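Local atomic coordinates of RNA-binding protein RMD9, mitochondrial (Saccharomyces cerevisiae S288C, PDB entry 7A9X), a protein that binds a dodecameric sequence element in the 3'-untranslated regions of yeast mitochondrial mRNAs and takes part in their processing or stability. Residues A[173-178]-A[188-193]; A[479-484]-A[546-551]. One frame throughout, in Å; residues are numbered along the deposited sequence.

Interaction 1: residues A[173-178]-A[188-193]; sequences HLLTSF and IRIWEA. With nucleotides of chain B.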
ATOM      1  N   HIS A 173      16.774 -13.028  -1.008  1.00 59.64           N
ATOM      2  CA  HIS A 173      15.583 -12.659  -1.767  1.00 60.07           C
ATOM      3  C   HIS A 173      14.355 -13.426  -1.291  1.00 64.86           C
ATOM      4  O   HIS A 173      13.238 -12.901  -1.358  1.00 67.76           O
ATOM      5  CB  HIS A 173      15.809 -12.883  -3.262  1.00 61.73           C
ATOM      6  CG  HIS A 173      16.720 -11.876  -3.896  1.00 62.17           C
ATOM      7  ND1 HIS A 173      16.310 -10.600  -4.220  1.00 60.10           N
ATOM      8  CD2 HIS A 173      18.018 -11.960  -4.272  1.00 61.82           C
ATOM      9  CE1 HIS A 173      17.318  -9.940  -4.763  1.00 58.93           C
ATOM     10  NE2 HIS A 173      18.366 -10.743  -4.807  1.00 62.13           N
ATOM     11  N   LEU A 174      14.536 -14.657  -0.804  1.00 66.62           N
ATOM     12  CA  LEU A 174      13.401 -15.423  -0.294  1.00 68.73           C
ATOM     13  C   LEU A 174      12.839 -14.785   0.968  1.00 72.16           C
ATOM     14  O   LEU A 174      11.627 -14.558   1.078  1.00 68.98           O
ATOM     15  CB  LEU A 174      13.823 -16.867  -0.021  1.00 69.66           C
ATOM     16  CG  LEU A 174      12.709 -17.832   0.394  1.00 71.59           C
ATOM     17  CD1 LEU A 174      11.872 -18.245  -0.811  1.00 66.06           C
ATOM     18  CD2 LEU A 174      13.269 -19.053   1.112  1.00 70.30           C
ATOM     19  N   LEU A 175      13.715 -14.487   1.932  1.00 72.82           N
ATOM     20  CA  LEU A 175      13.308 -13.887   3.195  1.00 70.78           C
ATOM     21  C   LEU A 175      12.859 -12.441   3.033  1.00 70.05           C
ATOM     22  O   LEU A 175      11.934 -12.012   3.730  1.00 68.92           O
ATOM     23  CB  LEU A 175      14.456 -13.982   4.204  1.00 72.17           C
ATOM     24  CG  LEU A 175      14.926 -15.416   4.462  1.00 75.02           C
ATOM     25  CD1 LEU A 175      16.295 -15.441   5.119  1.00 76.61           C
ATOM     26  CD2 LEU A 175      13.901 -16.142   5.307  1.00 66.67           C
ATOM     27  N   THR A 176      13.500 -11.675   2.146  1.00 61.74           N
ATOM     28  CA  THR A 176      13.043 -10.313   1.894  1.00 59.17           C
ATOM     29  C   THR A 176      11.650 -10.313   1.283  1.00 61.56           C
ATOM     30  O   THR A 176      10.815  -9.468   1.624  1.00 63.12           O
ATOM     31  CB  THR A 176      14.017  -9.579   0.976  1.00 62.51           C
ATOM     32  OG1 THR A 176      15.346  -9.661   1.509  1.00 64.11           O
ATOM     33  CG2 THR A 176      13.608  -8.111   0.862  1.00 61.95           C
ATOM     34  N   SER A 177      11.375 -11.271   0.395  1.00 63.64           N
ATOM     35  CA  SER A 177      10.050 -11.368  -0.206  1.00 65.62           C
ATOM     36  C   SER A 177       8.992 -11.631   0.854  1.00 64.29           C
ATOM     37  O   SER A 177       7.963 -10.948   0.902  1.00 65.72           O
ATOM     38  CB  SER A 177      10.033 -12.466  -1.269  1.00 58.85           C
ATOM     39  OG  SER A 177      10.914 -12.159  -2.334  1.00 59.32           O
ATOM     40  N   PHE A 178       9.238 -12.612   1.727  1.00 66.03           N
ATOM     41  CA  PHE A 178       8.284 -12.906   2.791  1.00 69.05           C
ATOM     42  C   PHE A 178       8.129 -11.731   3.747  1.00 64.00           C
ATOM     43  O   PHE A 178       7.050 -11.534   4.317  1.00 68.61           O
ATOM     44  CB  PHE A 178       8.712 -14.165   3.544  1.00 71.47           C
ATOM     45  CG  PHE A 178       8.542 -15.428   2.752  1.00 77.62           C
ATOM     46  CD1 PHE A 178       7.396 -15.640   1.999  1.00 85.43           C
ATOM     47  CD2 PHE A 178       9.528 -16.400   2.750  1.00 75.40           C
ATOM     48  CE1 PHE A 178       7.234 -16.801   1.266  1.00 86.54           C
ATOM     49  CE2 PHE A 178       9.372 -17.562   2.016  1.00 78.37           C
ATOM     50  CZ  PHE A 178       8.222 -17.765   1.275  1.00 83.28           C
ATOM     51  N   ILE A 188      11.492 -15.738  10.445  1.00 87.03           N
ATOM     52  CA  ILE A 188      12.324 -16.242  11.532  1.00 85.52           C
ATOM     53  C   ILE A 188      12.269 -17.764  11.581  1.00 87.43           C
ATOM     54  O   ILE A 188      13.287 -18.427  11.809  1.00 91.26           O
ATOM     55  CB  ILE A 188      11.893 -15.606  12.865  1.00 84.67           C
ATOM     56  CG1 ILE A 188      11.932 -14.079  12.757  1.00 80.28           C
ATOM     57  CG2 ILE A 188      12.788 -16.080  14.000  1.00 86.72           C
ATOM     58  CD1 ILE A 188      11.599 -13.363  14.049  1.00 86.24           C
ATOM     59  N   ARG A 189      11.086 -18.342  11.355  1.00 85.10           N
ATOM     60  CA  ARG A 189      10.955 -19.796  11.361  1.00 86.63           C
ATOM     61  C   ARG A 189      11.781 -20.426  10.246  1.00 93.32           C
ATOM     62  O   ARG A 189      12.522 -21.389  10.474  1.00 98.61           O
ATOM     63  CB  ARG A 189       9.486 -20.193  11.221  1.00 90.54           C
ATOM     64  CG  ARG A 189       8.573 -19.640  12.300  1.00104.37           C
ATOM     65  CD  ARG A 189       7.115 -19.860  11.927  1.00119.18           C
ATOM     66  NE  ARG A 189       6.212 -19.033  12.721  1.00133.06           N
ATOM     67  CZ  ARG A 189       4.919 -18.874  12.459  1.00143.22           C
ATOM     68  NH1 ARG A 189       4.370 -19.484  11.417  1.00145.64           N
ATOM     69  NH2 ARG A 189       4.174 -18.099  13.236  1.00147.67           N
ATOM     70  N   ILE A 190      11.660 -19.895   9.026  1.00 92.70           N
ATOM     71  CA  ILE A 190      12.410 -20.439   7.895  1.00 92.50           C
ATOM     72  C   ILE A 190      13.908 -20.317   8.138  1.00 96.73           C
ATOM     73  O   ILE A 190      14.675 -21.251   7.870  1.00 99.07           O
ATOM     74  CB  ILE A 190      11.993 -19.737   6.589  1.00 85.77           C
ATOM     75  CG1 ILE A 190      10.543 -20.071   6.242  1.00 87.80           C
ATOM     76  CG2 ILE A 190      12.921 -20.126   5.445  1.00 81.46           C
ATOM     77  CD1 ILE A 190      10.053 -19.387   4.978  1.00 84.51           C
ATOM     78  N   TRP A 191      14.348 -19.168   8.655  1.00 93.01           N
ATOM     79  CA  TRP A 191      15.774 -18.951   8.871  1.00 88.17           C
ATOM     80  C   TRP A 191      16.317 -19.899   9.931  1.00 91.69           C
ATOM     81  O   TRP A 191      17.348 -20.551   9.728  1.00 93.55           O
ATOM     82  CB  TRP A 191      16.027 -17.493   9.261  1.00 77.57           C
ATOM     83  CG  TRP A 191      17.448 -17.201   9.642  1.00 78.04           C
ATOM     84  CD1 TRP A 191      18.531 -17.151   8.810  1.00 77.46           C
ATOM     85  CD2 TRP A 191      17.939 -16.906  10.956  1.00 83.81           C
ATOM     86  NE1 TRP A 191      19.665 -16.849   9.527  1.00 79.85           N
ATOM     87  CE2 TRP A 191      19.328 -16.694  10.846  1.00 84.32           C
ATOM     88  CE3 TRP A 191      17.337 -16.804  12.214  1.00 89.08           C
ATOM     89  CZ2 TRP A 191      20.126 -16.387  11.949  1.00 87.96           C
ATOM     90  CZ3 TRP A 191      18.130 -16.499  13.306  1.00 91.51           C
ATOM     91  CH2 TRP A 191      19.509 -16.294  13.167  1.00 92.48           C
ATOM     92  N   GLU A 192      15.626 -20.003  11.068  1.00 91.81           N
ATOM     93  CA  GLU A 192      16.120 -20.850  12.143  1.00 96.78           C
ATOM     94  C   GLU A 192      15.924 -22.329  11.834  1.00 99.95           C
ATOM     95  O   GLU A 192      16.663 -23.169  12.361  1.00107.24           O
ATOM     96  CB  GLU A 192      15.437 -20.476  13.461  1.00101.52           C
ATOM     97  CG  GLU A 192      16.391 -20.433  14.645  1.00108.17           C
ATOM     98  CD  GLU A 192      16.243 -19.170  15.471  1.00113.40           C
ATOM     99  OE1 GLU A 192      15.157 -18.553  15.432  1.00113.99           O
ATOM    100  OE2 GLU A 192      17.218 -18.788  16.152  1.00116.62           O
ATOM    101  N   ALA A 193      14.948 -22.672  10.989  1.00 98.16           N
ATOM    102  CA  ALA A 193      14.820 -24.059  10.560  1.00 98.91           C
ATOM    103  C   ALA A 193      15.922 -24.451   9.586  1.00101.67           C
ATOM    104  O   ALA A 193      16.207 -25.644   9.436  1.00109.25           O
ATOM    105  CB  ALA A 193      13.450 -24.303   9.930  1.00 87.84           C
TER
ATOM    106  P     A B   4      20.686  -8.181  -5.912  1.00 69.22           P
ATOM    107  OP1   A B   4      20.771  -9.474  -5.188  1.00 70.33           O
ATOM    108  OP2   A B   4      19.606  -7.968  -6.907  1.00 68.51           O
ATOM    109  O5'   A B   4      20.563  -6.990  -4.859  1.00 79.86           O
ATOM    110  C5'   A B   4      21.499  -6.834  -3.802  1.00 68.66           C
ATOM    111  C4'   A B   4      21.672  -5.381  -3.431  1.00 67.70           C
ATOM    112  O4'   A B   4      22.420  -4.692  -4.469  1.00 71.21           O
ATOM    113  C3'   A B   4      20.393  -4.568  -3.294  1.00 66.45           C
ATOM    114  O3'   A B   4      19.754  -4.743  -2.042  1.00 66.31           O
ATOM    115  C2'   A B   4      20.879  -3.145  -3.540  1.00 68.09           C
ATOM    116  O2'   A B   4      21.518  -2.623  -2.385  1.00 65.80           O
ATOM    117  C1'   A B   4      21.936  -3.374  -4.621  1.00 66.53           C
ATOM    118  N9    A B   4      21.352  -3.247  -5.967  1.00 71.74           N
ATOM    119  C8    A B   4      21.105  -4.246  -6.877  1.00 69.32           C
ATOM    120  N7    A B   4      20.558  -3.819  -7.989  1.00 71.15           N
ATOM    121  C5    A B   4      20.431  -2.449  -7.795  1.00 65.38           C
ATOM    122  C6    A B   4      19.921  -1.420  -8.608  1.00 69.34           C
ATOM    123  N6    A B   4      19.423  -1.619  -9.831  1.00 69.48           N
ATOM    124  N1    A B   4      19.942  -0.161  -8.118  1.00 73.99           N
ATOM    125  C2    A B   4      20.442   0.042  -6.891  1.00 72.68           C
ATOM    126  N3    A B   4      20.949  -0.842  -6.033  1.00 67.56           N
ATOM    127  C4    A B   4      20.914  -2.082  -6.552  1.00 70.29           C
TER
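Ile190 meets Phe178 and Leu175 with different branches. Its CD1 comes obliquely to the phenyl ring, 3.5 Å from Phe178 CE2, and the two side chains cross at about a right angle. On the other branch, Ile190 CG2 lies 4.1 Å from Leu175 CD2, the two side chains running past one another in opposite senses, while Leu174 CD2 sits at the margin of the same patch. The split follows from the isoleucine's torsions: CG1 is anti to the carbonyl carbon (chi1 -66°) and CG2 anti to the backbone N, which spreads the two methyl ends over separate partners. All four side chains are buried and apolar.

The far side of helix 168-180 carries the RNA contact. His173 NE2 donates to OP1 of A4 of chain B at 2.7 Å with an N-H...acceptor angle of 152°, and the phosphorus lies in the plane of the imidazole. A second shell fixes that ring: ND1 is hydrogen-bonded to His116 ND1, and His113 stacks on it. Cutting His173 back to an alanine is likely to leave OP1 of A4 of chain B without this donor and His116 without its bonded mate. One turn on, Ser177 OG folds back onto His173 O at 2.6 Å, adding to the backbone bond that this carbonyl already receives from Ser177 N.

The helix segments run antiparallel, at 158° with their axes 10.7 Å apart, and both fall within the stretch assigned as PPR1, consistent with the helical hairpin of a pentatricopeptide repeat, its first helix facing the RNA and its second packed behind.

Interaction 2: residues A[479-484]-A[546-551]; sequences ADLSAL and KILKRY. With nucleotides of chain B.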
ATOM      1  N   ALA A 479     -18.419  -1.085  -3.282  1.00 72.80           N
ATOM      2  CA  ALA A 479     -18.129   0.284  -2.866  1.00 75.68           C
ATOM      3  C   ALA A 479     -19.218   1.248  -3.315  1.00 78.34           C
ATOM      4  O   ALA A 479     -19.460   2.264  -2.652  1.00 74.21           O
ATOM      5  CB  ALA A 479     -16.768   0.726  -3.403  1.00 67.50           C
ATOM      6  N   ASP A 480     -19.889   0.950  -4.430  1.00 76.89           N
ATOM      7  CA  ASP A 480     -20.997   1.795  -4.864  1.00 81.46           C
ATOM      8  C   ASP A 480     -22.184   1.674  -3.917  1.00 82.92           C
ATOM      9  O   ASP A 480     -22.779   2.684  -3.526  1.00 82.85           O
ATOM     10  CB  ASP A 480     -21.405   1.429  -6.292  1.00 82.31           C
ATOM     11  CG  ASP A 480     -20.315   1.716  -7.302  1.00 82.97           C
ATOM     12  OD1 ASP A 480     -19.733   2.819  -7.247  1.00 78.75           O
ATOM     13  OD2 ASP A 480     -20.027   0.837  -8.141  1.00 85.63           O
ATOM     14  N   LEU A 481     -22.534   0.445  -3.529  1.00 80.67           N
ATOM     15  CA  LEU A 481     -23.654   0.252  -2.615  1.00 80.79           C
ATOM     16  C   LEU A 481     -23.303   0.680  -1.197  1.00 81.84           C
ATOM     17  O   LEU A 481     -24.177   1.155  -0.461  1.00 76.43           O
ATOM     18  CB  LEU A 481     -24.104  -1.210  -2.637  1.00 79.41           C
ATOM     19  CG  LEU A 481     -24.601  -1.749  -3.981  1.00 94.09           C
ATOM     20  CD1 LEU A 481     -24.974  -3.218  -3.862  1.00100.43           C
ATOM     21  CD2 LEU A 481     -25.781  -0.934  -4.491  1.00 93.62           C
ATOM     22  N   SER A 482     -22.041   0.515  -0.792  1.00 79.00           N
ATOM     23  CA  SER A 482     -21.624   0.967   0.530  1.00 72.14           C
ATOM     24  C   SER A 482     -21.788   2.473   0.681  1.00 74.77           C
ATOM     25  O   SER A 482     -22.108   2.956   1.774  1.00 70.92           O
ATOM     26  CB  SER A 482     -20.173   0.561   0.790  1.00 75.11           C
ATOM     27  OG  SER A 482     -20.034  -0.847   0.874  1.00 70.57           O
ATOM     28  N   ALA A 483     -21.579   3.228  -0.401  1.00 73.56           N
ATOM     29  CA  ALA A 483     -21.767   4.673  -0.342  1.00 73.57           C
ATOM     30  C   ALA A 483     -23.237   5.033  -0.169  1.00 75.93           C
ATOM     31  O   ALA A 483     -23.570   5.960   0.576  1.00 78.07           O
ATOM     32  CB  ALA A 483     -21.199   5.328  -1.601  1.00 70.61           C
ATOM     33  N   LEU A 484     -24.132   4.316  -0.852  1.00 82.45           N
ATOM     34  CA  LEU A 484     -25.559   4.562  -0.672  1.00 84.94           C
ATOM     35  C   LEU A 484     -26.013   4.144   0.721  1.00 85.56           C
ATOM     36  O   LEU A 484     -26.849   4.815   1.337  1.00 90.47           O
ATOM     37  CB  LEU A 484     -26.357   3.820  -1.746  1.00 89.58           C
ATOM     38  CG  LEU A 484     -27.857   4.108  -1.856  1.00 92.86           C
ATOM     39  CD1 LEU A 484     -28.111   5.534  -2.329  1.00 90.40           C
ATOM     40  CD2 LEU A 484     -28.516   3.103  -2.789  1.00 96.38           C
ATOM     41  N   LYS A 546     -35.468   0.940  -1.793  1.00111.63           N
ATOM     42  CA  LYS A 546     -36.073   1.065  -3.113  1.00115.46           C
ATOM     43  C   LYS A 546     -35.017   1.003  -4.210  1.00114.43           C
ATOM     44  O   LYS A 546     -35.223   0.354  -5.241  1.00117.48           O
ATOM     45  CB  LYS A 546     -36.865   2.368  -3.201  1.00119.96           C
ATOM     46  CG  LYS A 546     -37.410   2.667  -4.584  1.00127.55           C
ATOM     47  CD  LYS A 546     -38.105   4.013  -4.612  1.00135.24           C
ATOM     48  CE  LYS A 546     -39.285   4.041  -3.659  1.00140.79           C
ATOM     49  NZ  LYS A 546     -40.004   5.339  -3.725  1.00146.96           N
ATOM     50  N   ILE A 547     -33.877   1.663  -3.998  1.00112.92           N
ATOM     51  CA  ILE A 547     -32.818   1.656  -5.002  1.00110.00           C
ATOM     52  C   ILE A 547     -32.169   0.282  -5.090  1.00105.68           C
ATOM     53  O   ILE A 547     -31.809  -0.180  -6.180  1.00105.51           O
ATOM     54  CB  ILE A 547     -31.786   2.753  -4.690  1.00105.55           C
ATOM     55  CG1 ILE A 547     -32.470   4.121  -4.632  1.00103.24           C
ATOM     56  CG2 ILE A 547     -30.690   2.760  -5.734  1.00104.05           C
ATOM     57  CD1 ILE A 547     -31.553   5.242  -4.213  1.00100.08           C
ATOM     58  N   LEU A 548     -32.009  -0.395  -3.949  1.00103.07           N
ATOM     59  CA  LEU A 548     -31.449  -1.743  -3.956  1.00103.57           C
ATOM     60  C   LEU A 548     -32.285  -2.676  -4.821  1.00107.70           C
ATOM     61  O   LEU A 548     -31.756  -3.380  -5.689  1.00107.30           O
ATOM     62  CB  LEU A 548     -31.354  -2.287  -2.531  1.00102.20           C
ATOM     63  CG  LEU A 548     -30.217  -1.804  -1.636  1.00104.67           C
ATOM     64  CD1 LEU A 548     -30.241  -2.578  -0.331  1.00110.85           C
ATOM     65  CD2 LEU A 548     -28.876  -1.963  -2.334  1.00 99.08           C
ATOM     66  N   LYS A 549     -33.602  -2.692  -4.597  1.00110.47           N
ATOM     67  CA  LYS A 549     -34.471  -3.565  -5.375  1.00115.67           C
ATOM     68  C   LYS A 549     -34.573  -3.108  -6.825  1.00110.05           C
ATOM     69  O   LYS A 549     -34.716  -3.941  -7.726  1.00112.47           O
ATOM     70  CB  LYS A 549     -35.854  -3.626  -4.730  1.00119.21           C
ATOM     71  CG  LYS A 549     -36.663  -4.857  -5.098  1.00128.74           C
ATOM     72  CD  LYS A 549     -37.875  -4.997  -4.194  1.00134.64           C
ATOM     73  CE  LYS A 549     -38.637  -6.278  -4.485  1.00142.88           C
ATOM     74  NZ  LYS A 549     -39.191  -6.292  -5.866  1.00149.41           N
ATOM     75  N   ARG A 550     -34.493  -1.798  -7.073  1.00115.41           N
ATOM     76  CA  ARG A 550     -34.599  -1.297  -8.439  1.00111.45           C
ATOM     77  C   ARG A 550     -33.345  -1.608  -9.248  1.00114.78           C
ATOM     78  O   ARG A 550     -33.435  -1.914 -10.443  1.00111.99           O
ATOM     79  CB  ARG A 550     -34.872   0.206  -8.429  1.00117.58           C
ATOM     80  CG  ARG A 550     -34.962   0.838  -9.813  1.00126.37           C
ATOM     81  CD  ARG A 550     -36.060   0.199 -10.651  1.00147.63           C
ATOM     82  NE  ARG A 550     -36.228   0.868 -11.939  1.00158.95           N
ATOM     83  CZ  ARG A 550     -37.121   1.823 -12.177  1.00165.73           C
ATOM     84  NH1 ARG A 550     -37.203   2.376 -13.380  1.00165.38           N
ATOM     85  NH2 ARG A 550     -37.938   2.225 -11.212  1.00170.82           N
ATOM     86  N   TYR A 551     -32.171  -1.537  -8.622  1.00114.29           N
ATOM     87  CA  TYR A 551     -30.903  -1.710  -9.319  1.00111.43           C
ATOM     88  C   TYR A 551     -30.263  -3.073  -9.075  1.00108.19           C
ATOM     89  O   TYR A 551     -29.100  -3.272  -9.441  1.00103.04           O
ATOM     90  CB  TYR A 551     -29.932  -0.595  -8.923  1.00103.24           C
ATOM     91  CG  TYR A 551     -30.237   0.734  -9.579  1.00102.26           C
ATOM     92  CD1 TYR A 551     -31.240   1.559  -9.088  1.00102.04           C
ATOM     93  CD2 TYR A 551     -29.523   1.161 -10.691  1.00102.54           C
ATOM     94  CE1 TYR A 551     -31.523   2.774  -9.686  1.00106.23           C
ATOM     95  CE2 TYR A 551     -29.796   2.373 -11.296  1.00103.36           C
ATOM     96  CZ  TYR A 551     -30.797   3.175 -10.791  1.00108.98           C
ATOM     97  OH  TYR A 551     -31.070   4.382 -11.393  1.00119.00           O
TER
ATOM     98  P     C B  12     -15.358   3.596   2.192  1.00 68.42           P
ATOM     99  OP1   C B  12     -16.511   3.677   3.121  1.00 69.74           O
ATOM    100  OP2   C B  12     -13.981   3.817   2.700  1.00 77.83           O
ATOM    101  O5'   C B  12     -15.407   2.169   1.485  1.00 69.12           O
ATOM    102  C5'   C B  12     -16.651   1.611   1.077  1.00 70.45           C
ATOM    103  C4'   C B  12     -16.593   0.107   0.952  1.00 73.76           C
ATOM    104  O4'   C B  12     -15.928  -0.252  -0.290  1.00 73.96           O
ATOM    105  C3'   C B  12     -15.857  -0.632   2.071  1.00 71.74           C
ATOM    106  O3'   C B  12     -16.553  -1.837   2.385  1.00 73.47           O
ATOM    107  C2'   C B  12     -14.509  -0.970   1.437  1.00 70.57           C
ATOM    108  O2'   C B  12     -13.881  -2.115   1.975  1.00 71.17           O
ATOM    109  C1'   C B  12     -14.889  -1.173  -0.027  1.00 70.50           C
ATOM    110  N1    C B  12     -13.794  -0.907  -0.973  1.00 69.08           N
ATOM    111  C2    C B  12     -13.554  -1.827  -1.998  1.00 74.70           C
ATOM    112  O2    C B  12     -14.271  -2.836  -2.081  1.00 78.69           O
ATOM    113  N3    C B  12     -12.550  -1.598  -2.876  1.00 68.08           N
ATOM    114  C4    C B  12     -11.799  -0.503  -2.760  1.00 72.60           C
ATOM    115  N4    C B  12     -10.822  -0.326  -3.653  1.00 72.29           N
ATOM    116  C5    C B  12     -12.018   0.452  -1.723  1.00 66.58           C
ATOM    117  C6    C B  12     -13.016   0.213  -0.861  1.00 67.72           C
ATOM    118  P     U B  13     -17.724  -1.822   3.489  1.00 75.10           P
ATOM    119  OP1   U B  13     -18.993  -2.208   2.823  1.00 76.39           O
ATOM    120  OP2   U B  13     -17.645  -0.533   4.224  1.00 88.65           O
ATOM    121  O5'   U B  13     -17.318  -2.979   4.503  1.00 76.22           O
ATOM    122  C5'   U B  13     -16.030  -3.015   5.101  1.00 75.33           C
ATOM    123  C4'   U B  13     -16.026  -3.904   6.318  1.00 79.90           C
ATOM    124  O4'   U B  13     -16.832  -3.296   7.361  1.00 80.17           O
ATOM    125  C3'   U B  13     -16.637  -5.284   6.119  1.00 90.35           C
ATOM    126  O3'   U B  13     -15.708  -6.215   5.588  1.00 94.31           O
ATOM    127  C2'   U B  13     -17.127  -5.649   7.514  1.00 94.14           C
ATOM    128  O2'   U B  13     -16.057  -6.141   8.308  1.00 98.66           O
ATOM    129  C1'   U B  13     -17.549  -4.286   8.064  1.00 86.17           C
ATOM    130  N1    U B  13     -18.997  -4.017   7.895  1.00 86.53           N
ATOM    131  C2    U B  13     -19.912  -4.749   8.632  1.00 92.74           C
ATOM    132  O2    U B  13     -19.601  -5.632   9.414  1.00 97.80           O
ATOM    133  N3    U B  13     -21.227  -4.414   8.411  1.00 93.22           N
ATOM    134  C4    U B  13     -21.713  -3.440   7.560  1.00 87.72           C
ATOM    135  O4    U B  13     -22.930  -3.259   7.472  1.00 91.28           O
ATOM    136  C5    U B  13     -20.706  -2.722   6.844  1.00 81.75           C
ATOM    137  C6    U B  13     -19.419  -3.027   7.036  1.00 79.88           C
TER
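Leu484 and Leu481 carry the apolar contact with helix 540-551, each against its own partner. Both methyls of Leu484 are engaged: CD2 lies 3.7 Å from Ile547 CG2 and also close to Ile547 CB, while CD1 meets the end of the same isoleucine, 3.9 Å from its CD1. Leu484 thus grips the branched side chain at its root and at its tip. With CG anti to the backbone N (chi1 -171°), its isobutyl group is carried out towards helix 540-551. The second pair touches more sparingly, through one methyl from each residue, Leu481 CD2 and Leu548 CD2 being 3.9 Å apart. In both pairs the side chains cross at a slant. Helix 454-470 adds to this core, Leu458 and Trp461 packing on Ile547, and Leu443 of helix 436-445 touches Leu484.

The RNA contacts, made by Ala479 and Ser482, belong to another side of helix 478-486. Ser482 OG lies 2.6 Å from OP1 of U13 of chain B, within hydrogen-bonding distance, and also pairs with Tyr564 OH and the carbonyl of Asn478. Ser482 CB packs against the ribose of C12 of chain B, 3.6 Å from its C4'. Further along the same sugar, Ala479 CB rests 3.4 Å from O4' of C12 of chain B. Asp480 points elsewhere: its OD1 forms a salt bridge with Arg440 of helix 436-445, and its OD2 accepts from the backbone N of Ala477.

Two of the faces of helix 478-486 thus differ in chemistry: small residues, alanine and serine, allow close approach of the RNA backbone, while leucines hold the helix against helix 540-551 by purely apolar packing.

Interactions 1 and 2 lie on opposite sides of the chain's centre, their centres 45 Å apart and their nearest atoms about 28 Å apart, so they do not touch. What joins them is the bound RNA: residues 173-178 reach the phosphate of A4 of chain B, and residues 479-484 lie along C12 and U13 of chain B, further towards the 3' end of the same strand. In each, one segment meets the nucleotides, whereas the partner segment (188-193 or 546-551) does not touch these nucleotides. Interaction 1 falls in the assigned PPR1 and interaction 2 follows the assigned PPR8, so PPR2 to PPR8 lie between them along the chain.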